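Local atomic coordinates of CpuTA1 (Curtobacterium pusillum, PDB entry 5K3W), a protein that belongs to the class IV aminotransferase family and binds pyridoxal-5'-phosphate in a pocket of the chain. Residues A[92-95]-A[96-100]; A[159-162]-A[163-167]; A[237-240]-A[241-245]. One frame throughout, in Å; residues are numbered along the deposited sequence.

Contact 1. Residues A[92-95]-A[96-100]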
# COMPACT_ATOMS: atom_id res chain seq x y z
N VAL A 92 -1.13 25.92 0.47
CA VAL A 92 -0.69 25.56 -0.87
C VAL A 92 -1.65 24.56 -1.49
O VAL A 92 -2.08 24.71 -2.64
CB VAL A 92 0.74 24.99 -0.83
CG1 VAL A 92 1.15 24.50 -2.21
CG2 VAL A 92 1.71 26.05 -0.33
N TRP A 93 -2.03 23.52 -0.73
CA TRP A 93 -2.93 22.51 -1.27
C TRP A 93 -4.30 23.10 -1.61
O TRP A 93 -4.87 22.80 -2.67
CB TRP A 93 -3.05 21.36 -0.28
CG TRP A 93 -1.84 20.49 -0.24
CD1 TRP A 93 -0.81 20.55 0.67
CD2 TRP A 93 -1.51 19.43 -1.15
NE1 TRP A 93 0.13 19.59 0.37
CE2 TRP A 93 -0.27 18.89 -0.73
CE3 TRP A 93 -2.14 18.88 -2.28
CZ2 TRP A 93 0.35 17.82 -1.40
CZ3 TRP A 93 -1.53 17.82 -2.94
CH2 TRP A 93 -0.30 17.30 -2.51
N ARG A 94 -4.83 23.96 -0.73
CA ARG A 94 -6.09 24.63 -1.04
C ARG A 94 -5.98 25.41 -2.34
O ARG A 94 -6.79 25.25 -3.26
CB ARG A 94 -6.49 25.55 0.12
CG ARG A 94 -7.76 26.32 -0.14
CD ARG A 94 -8.10 27.28 1.00
NE ARG A 94 -8.14 26.62 2.30
CZ ARG A 94 -7.30 26.88 3.31
NH1 ARG A 94 -6.35 27.80 3.18
NH2 ARG A 94 -7.42 26.23 4.45
N GLU A 95 -4.96 26.25 -2.44
CA GLU A 95 -4.76 27.03 -3.65
C GLU A 95 -4.58 26.13 -4.86
O GLU A 95 -5.12 26.40 -5.94
CB GLU A 95 -3.57 27.97 -3.48
CG GLU A 95 -3.90 29.25 -2.70
CD GLU A 95 -4.61 30.31 -3.56
OE1 GLU A 95 -4.01 30.74 -4.56
OE2 GLU A 95 -5.76 30.69 -3.25
N ALA A 96 -3.85 25.02 -4.69
CA ALA A 96 -3.60 24.11 -5.80
C ALA A 96 -4.89 23.50 -6.31
O ALA A 96 -5.10 23.39 -7.52
CB ALA A 96 -2.61 23.01 -5.39
N VAL A 97 -5.79 23.09 -5.41
CA VAL A 97 -7.03 22.46 -5.84
C VAL A 97 -7.92 23.45 -6.58
O VAL A 97 -8.51 23.12 -7.62
CB VAL A 97 -7.76 21.84 -4.63
CG1 VAL A 97 -9.17 21.44 -5.00
CG2 VAL A 97 -6.97 20.64 -4.07
N LEU A 98 -8.02 24.68 -6.07
CA LEU A 98 -8.88 25.68 -6.70
C LEU A 98 -8.33 26.11 -8.05
O LEU A 98 -9.09 26.28 -9.01
CB LEU A 98 -9.06 26.88 -5.77
CG LEU A 98 -9.79 26.52 -4.48
CD1 LEU A 98 -9.97 27.73 -3.58
CD2 LEU A 98 -11.13 25.91 -4.83
N ALA A 99 -7.02 26.29 -8.16
CA ALA A 99 -6.42 26.58 -9.46
C ALA A 99 -6.67 25.45 -10.44
O ALA A 99 -6.94 25.69 -11.63
CB ALA A 99 -4.92 26.83 -9.29
N GLY A 100 -6.59 24.20 -9.96
CA GLY A 100 -6.86 23.07 -10.82
C GLY A 100 -8.29 23.04 -11.31
O GLY A 100 -8.56 22.81 -12.49
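Ala-96 presses its methyl against the turn before it: CB lies 3.3 Å from Val-92 O, while its amide hydrogen-bonds that same oxygen at 2.7 Å from N to O. Val-97 repeats the pattern one residue on. Its CG2 comes to 3.3 Å from Trp-93 O, the acceptor of its own N-H, because CG2 stands anti to the carbonyl carbon and CG1 anti to the backbone N (chi1 168°), which swings CG2 back beside the amide. Across this buried face the contact is therefore methyl against carbonyl; Val-92 and Trp-93 leave the backbone away from 96-100, and Val-92 packs on Phe-32. Four successive i to i+4 bonds, from Val-92 O to Ala-99 N, identify a regular alpha-helix, the N-terminal half of helix 90-108, which lies on the antiparallel sheet of the family's smaller N-terminal domain. Trp-93 and Val-97 pack on strands 114-121 and 131-138, Ala-96 on Val-134 and Phe-32, and the indole NE1 of Trp-93 is hydrogen-bonded to Pro-12 O. The outer side is looser. Leu-98 lays CG 3.5 Å from Arg-94 O, and its CD1 only grazes Arg-94 CG at 4.3 Å. Arg-94 runs extended through CG and CD, then bends at chi3 (-54°), and its NH2 forms a salt bridge with Glu-70 on helix 69-82. Glu-95 is exposed; its backbone O accepts from Ala-99 N at 2.9 Å, with an N-H...O angle of 168°.

Contact 2. Residues A[159-162]-A[163-167]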
# COMPACT_ATOMS: atom_id res chain seq x y z
N ARG A 159 -8.02 -6.46 14.67
CA ARG A 159 -8.92 -6.17 15.77
C ARG A 159 -9.42 -4.73 15.64
O ARG A 159 -8.72 -3.84 15.16
CB ARG A 159 -8.22 -6.36 17.11
CG ARG A 159 -8.05 -7.81 17.54
CD ARG A 159 -7.30 -7.92 18.87
NE ARG A 159 -7.88 -7.09 19.91
CZ ARG A 159 -8.97 -7.42 20.61
NH1 ARG A 159 -9.45 -6.60 21.54
NH2 ARG A 159 -9.60 -8.55 20.35
N HIS A 160 -10.66 -4.51 16.09
CA HIS A 160 -11.22 -3.16 16.02
C HIS A 160 -10.31 -2.13 16.69
O HIS A 160 -10.41 -0.94 16.38
CB HIS A 160 -12.61 -3.12 16.67
CG HIS A 160 -12.57 -3.07 18.16
ND1 HIS A 160 -12.25 -4.17 18.94
CD2 HIS A 160 -12.76 -2.04 19.02
CE1 HIS A 160 -12.26 -3.82 20.21
NE2 HIS A 160 -12.57 -2.54 20.29
N ASP A 161 -9.39 -2.56 17.57
CA ASP A 161 -8.61 -1.63 18.37
C ASP A 161 -7.15 -1.51 17.93
O ASP A 161 -6.32 -1.01 18.70
CB ASP A 161 -8.68 -2.03 19.85
CG ASP A 161 -8.16 -3.46 20.10
OD1 ASP A 161 -7.55 -4.06 19.19
OD2 ASP A 161 -8.35 -3.98 21.22
N VAL A 162 -6.82 -1.92 16.70
CA VAL A 162 -5.40 -1.90 16.31
C VAL A 162 -4.84 -0.49 16.32
O VAL A 162 -3.63 -0.30 16.51
CB VAL A 162 -5.19 -2.56 14.93
CG1 VAL A 162 -5.32 -4.08 15.04
CG2 VAL A 162 -6.15 -2.00 13.91
N ALA A 163 -5.69 0.53 16.10
CA ALA A 163 -5.19 1.90 16.07
C ALA A 163 -4.67 2.33 17.43
O ALA A 163 -3.78 3.19 17.50
CB ALA A 163 -6.28 2.86 15.58
N GLU A 164 -5.20 1.75 18.50
CA GLU A 164 -4.72 2.04 19.85
C GLU A 164 -3.44 1.26 20.17
O GLU A 164 -2.49 1.82 20.72
CB GLU A 164 -5.82 1.73 20.87
CG GLU A 164 -5.35 1.78 22.33
CD GLU A 164 -5.02 3.20 22.82
OE1 GLU A 164 -5.61 4.17 22.29
OE2 GLU A 164 -4.18 3.34 23.74
N THR A 165 -3.39 -0.04 19.85
CA THR A 165 -2.28 -0.88 20.28
C THR A 165 -1.12 -0.90 19.30
O THR A 165 0.02 -1.14 19.71
CB THR A 165 -2.74 -2.33 20.49
OG1 THR A 165 -3.24 -2.87 19.26
CG2 THR A 165 -3.83 -2.40 21.53
N SER A 166 -1.37 -0.68 18.01
CA SER A 166 -0.40 -0.97 16.96
C SER A 166 -0.43 0.14 15.91
O SER A 166 -0.82 -0.07 14.76
CB SER A 166 -0.68 -2.34 16.34
OG SER A 166 -0.95 -3.32 17.35
N PRO A 167 -0.00 1.35 16.29
CA PRO A 167 -0.10 2.48 15.35
C PRO A 167 0.77 2.33 14.12
O PRO A 167 0.51 3.02 13.12
CB PRO A 167 0.33 3.69 16.20
CG PRO A 167 1.14 3.10 17.33
CD PRO A 167 0.55 1.74 17.60
O HOH W 1 -5.10 -4.89 18.77
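Asp-161 O accepts two amides of the following turn, from Glu-164 N at 3.0 Å and from Thr-165 N at 3.3 Å. The two approach differently: Thr-165 N lies in the carbonyl plane, whereas Glu-164 N stands 52° out of it, with a more bent N-H...O angle of 138°. One residue further, Ser-166 N reaches Val-162 O at 2.7 Å. Thr-165 turns OG1 between its backbone N and carbonyl carbon (chi1 61°), which brings the hydroxyl back over the start of the turn, 3.6 Å from Asp-161 O. A water links this hydroxyl to the Asp-161 carboxylate, giving a proton to Asp-161 OD1 at 2.6 Å and hydrogen-bonding Thr-165 OG1 at 2.8 Å. Asp-161 occupies the N-cap position, yet its carboxylate makes no capping bond; it faces Arg-159 instead. Arg-159 NH1 forms a salt bridge to Asp-161 OD2 at 2.9 Å, meeting that oxygen from above the carboxylate plane, and NE adds weak bonds to both oxygens. The same water lies in the guanidinium plane, at its edge. Behind these groups a type I beta turn from Arg-159 to Val-162, closed by Val-162 N to Arg-159 O, sets Asp-161 before the helix, and Asp-161 CB sits over one face of the His-160 ring. His-160 in turn hydrogen-bonds Asp-202 through ND1 and meets the ring of Tyr-204. The whole unit is a turn leading into the short helix 162-165, in the connection that follows strand 149-155; Val-162 packs on Ala-171, and Ser-166 OG, just past the helix, hydrogen-bonds Asp-155 of the second subunit.

Contact 3. Residues A[237-240]-A[241-245]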
# COMPACT_ATOMS: atom_id res chain seq x y z
N ALA A 237 -20.17 12.45 7.60
CA ALA A 237 -20.57 13.62 8.38
C ALA A 237 -21.69 14.38 7.68
O ALA A 237 -22.67 14.78 8.32
CB ALA A 237 -19.37 14.53 8.65
N ALA A 238 -21.59 14.57 6.36
CA ALA A 238 -22.69 15.26 5.69
C ALA A 238 -23.96 14.42 5.70
O ALA A 238 -25.06 14.98 5.66
CB ALA A 238 -22.30 15.62 4.26
N VAL A 239 -23.84 13.09 5.75
CA VAL A 239 -25.03 12.25 5.82
C VAL A 239 -25.70 12.39 7.17
O VAL A 239 -26.93 12.40 7.26
CB VAL A 239 -24.69 10.78 5.52
CG1 VAL A 239 -25.89 9.90 5.92
CG2 VAL A 239 -24.34 10.60 4.06
N PHE A 240 -24.92 12.47 8.24
CA PHE A 240 -25.52 12.74 9.54
C PHE A 240 -26.26 14.07 9.52
O PHE A 240 -27.35 14.20 10.08
CB PHE A 240 -24.46 12.70 10.63
CG PHE A 240 -24.22 11.32 11.18
CD1 PHE A 240 -24.69 10.21 10.51
CD2 PHE A 240 -23.54 11.13 12.37
CE1 PHE A 240 -24.48 8.94 11.00
CE2 PHE A 240 -23.33 9.86 12.88
CZ PHE A 240 -23.80 8.76 12.18
N ASP A 241 -25.68 15.09 8.87
CA ASP A 241 -26.36 16.37 8.81
C ASP A 241 -27.73 16.23 8.16
O ASP A 241 -28.72 16.77 8.64
CB ASP A 241 -25.50 17.40 8.08
CG ASP A 241 -24.33 17.87 8.91
OD1 ASP A 241 -23.42 18.53 8.36
OD2 ASP A 241 -24.33 17.57 10.13
N PHE A 242 -27.79 15.47 7.06
CA PHE A 242 -29.07 15.28 6.38
C PHE A 242 -30.10 14.67 7.32
O PHE A 242 -31.21 15.19 7.46
CB PHE A 242 -28.86 14.40 5.14
CG PHE A 242 -30.13 13.90 4.53
CD1 PHE A 242 -30.75 14.60 3.51
CD2 PHE A 242 -30.71 12.71 4.96
CE1 PHE A 242 -31.92 14.13 2.94
CE2 PHE A 242 -31.87 12.24 4.39
CZ PHE A 242 -32.48 12.96 3.38
N PHE A 243 -29.73 13.58 8.00
CA PHE A 243 -30.70 12.85 8.81
C PHE A 243 -31.12 13.63 10.06
O PHE A 243 -32.29 13.61 10.44
CB PHE A 243 -30.15 11.47 9.19
CG PHE A 243 -30.32 10.44 8.10
CD1 PHE A 243 -31.57 9.97 7.76
CD2 PHE A 243 -29.21 9.92 7.45
CE1 PHE A 243 -31.74 9.02 6.77
CE2 PHE A 243 -29.36 8.97 6.44
CZ PHE A 243 -30.63 8.51 6.10
N GLU A 244 -30.19 14.33 10.71
CA GLU A 244 -30.57 15.16 11.84
C GLU A 244 -31.58 16.23 11.41
O GLU A 244 -32.58 16.47 12.11
CB GLU A 244 -29.34 15.81 12.46
CG GLU A 244 -28.54 14.84 13.32
CD GLU A 244 -27.08 15.27 13.46
OE1 GLU A 244 -26.21 14.38 13.52
OE2 GLU A 244 -26.82 16.49 13.51
N GLU A 245 -31.35 16.85 10.25
CA GLU A 245 -32.28 17.86 9.73
C GLU A 245 -33.69 17.31 9.58
O GLU A 245 -34.66 18.07 9.64
CB GLU A 245 -31.79 18.39 8.39
CG GLU A 245 -31.41 19.84 8.38
CD GLU A 245 -31.12 20.35 6.98
OE1 GLU A 245 -31.41 19.60 6.01
OE2 GLU A 245 -30.61 21.48 6.84
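Phe-240 O receives the shortest bond across this contact, from Glu-244 N at 2.9 Å, and the N-H...O angle of 174° makes it nearly straight. Glu-244 directs its extended side chain back along this turn, CG anti to the carbonyl carbon (chi1 -76°), and OE1 comes 3.8 Å from Phe-240 CB, obliquely to that ring, while it hydrogen-bonds Thr-250 on strand 250-253. On another side of the helix Val-239 and Phe-243 lie side by side and point the same way, with CG1 of Val-239 3.6 Å from CE2 of Phe-243. Phe-242 CD2 sits over the centre of one face of the Phe-243 ring, 3.8 Å above its plane. Helix 234-245 is the crossover of a beta-alpha-beta unit between parallel strands 220-224 and 250-253. Phe-240 and Phe-243 pack on Val-221; the Phe-240 ring meets Tyr-252 and the Phe-243 ring Tyr-248, both edge-to-face. Ala-238 and Phe-242 face helix 290-307. The sheet side is thus held largely by aromatic and aliphatic contacts, and the carboxylate of the exposed Glu-244 gains a polar tie to the strand that the crossover leads into.

How the contacts relate
The three contacts follow one another along the chain, each closing before the next opens. They do not touch: the centres of contacts 1 and 2 are about 34 Å apart, those of 1 and 3 about 27 Å, and those of 2 and 3 about 28 Å. Contact 1 belongs to helix 90-108 on the antiparallel sheet that includes strands 114-121 and 131-138, contact 3 to helix 234-245 beside the mixed sheet that includes strands 220-224 and 250-253. Contact 2 lies in the connection after strand 149-155. Val-239 comes nearest the pyridoxal-5'-phosphate, its side chain about 8 Å away. The contacts are thus separate local elements, one on each of two sheets and one at the subunit interface, and do not form one site.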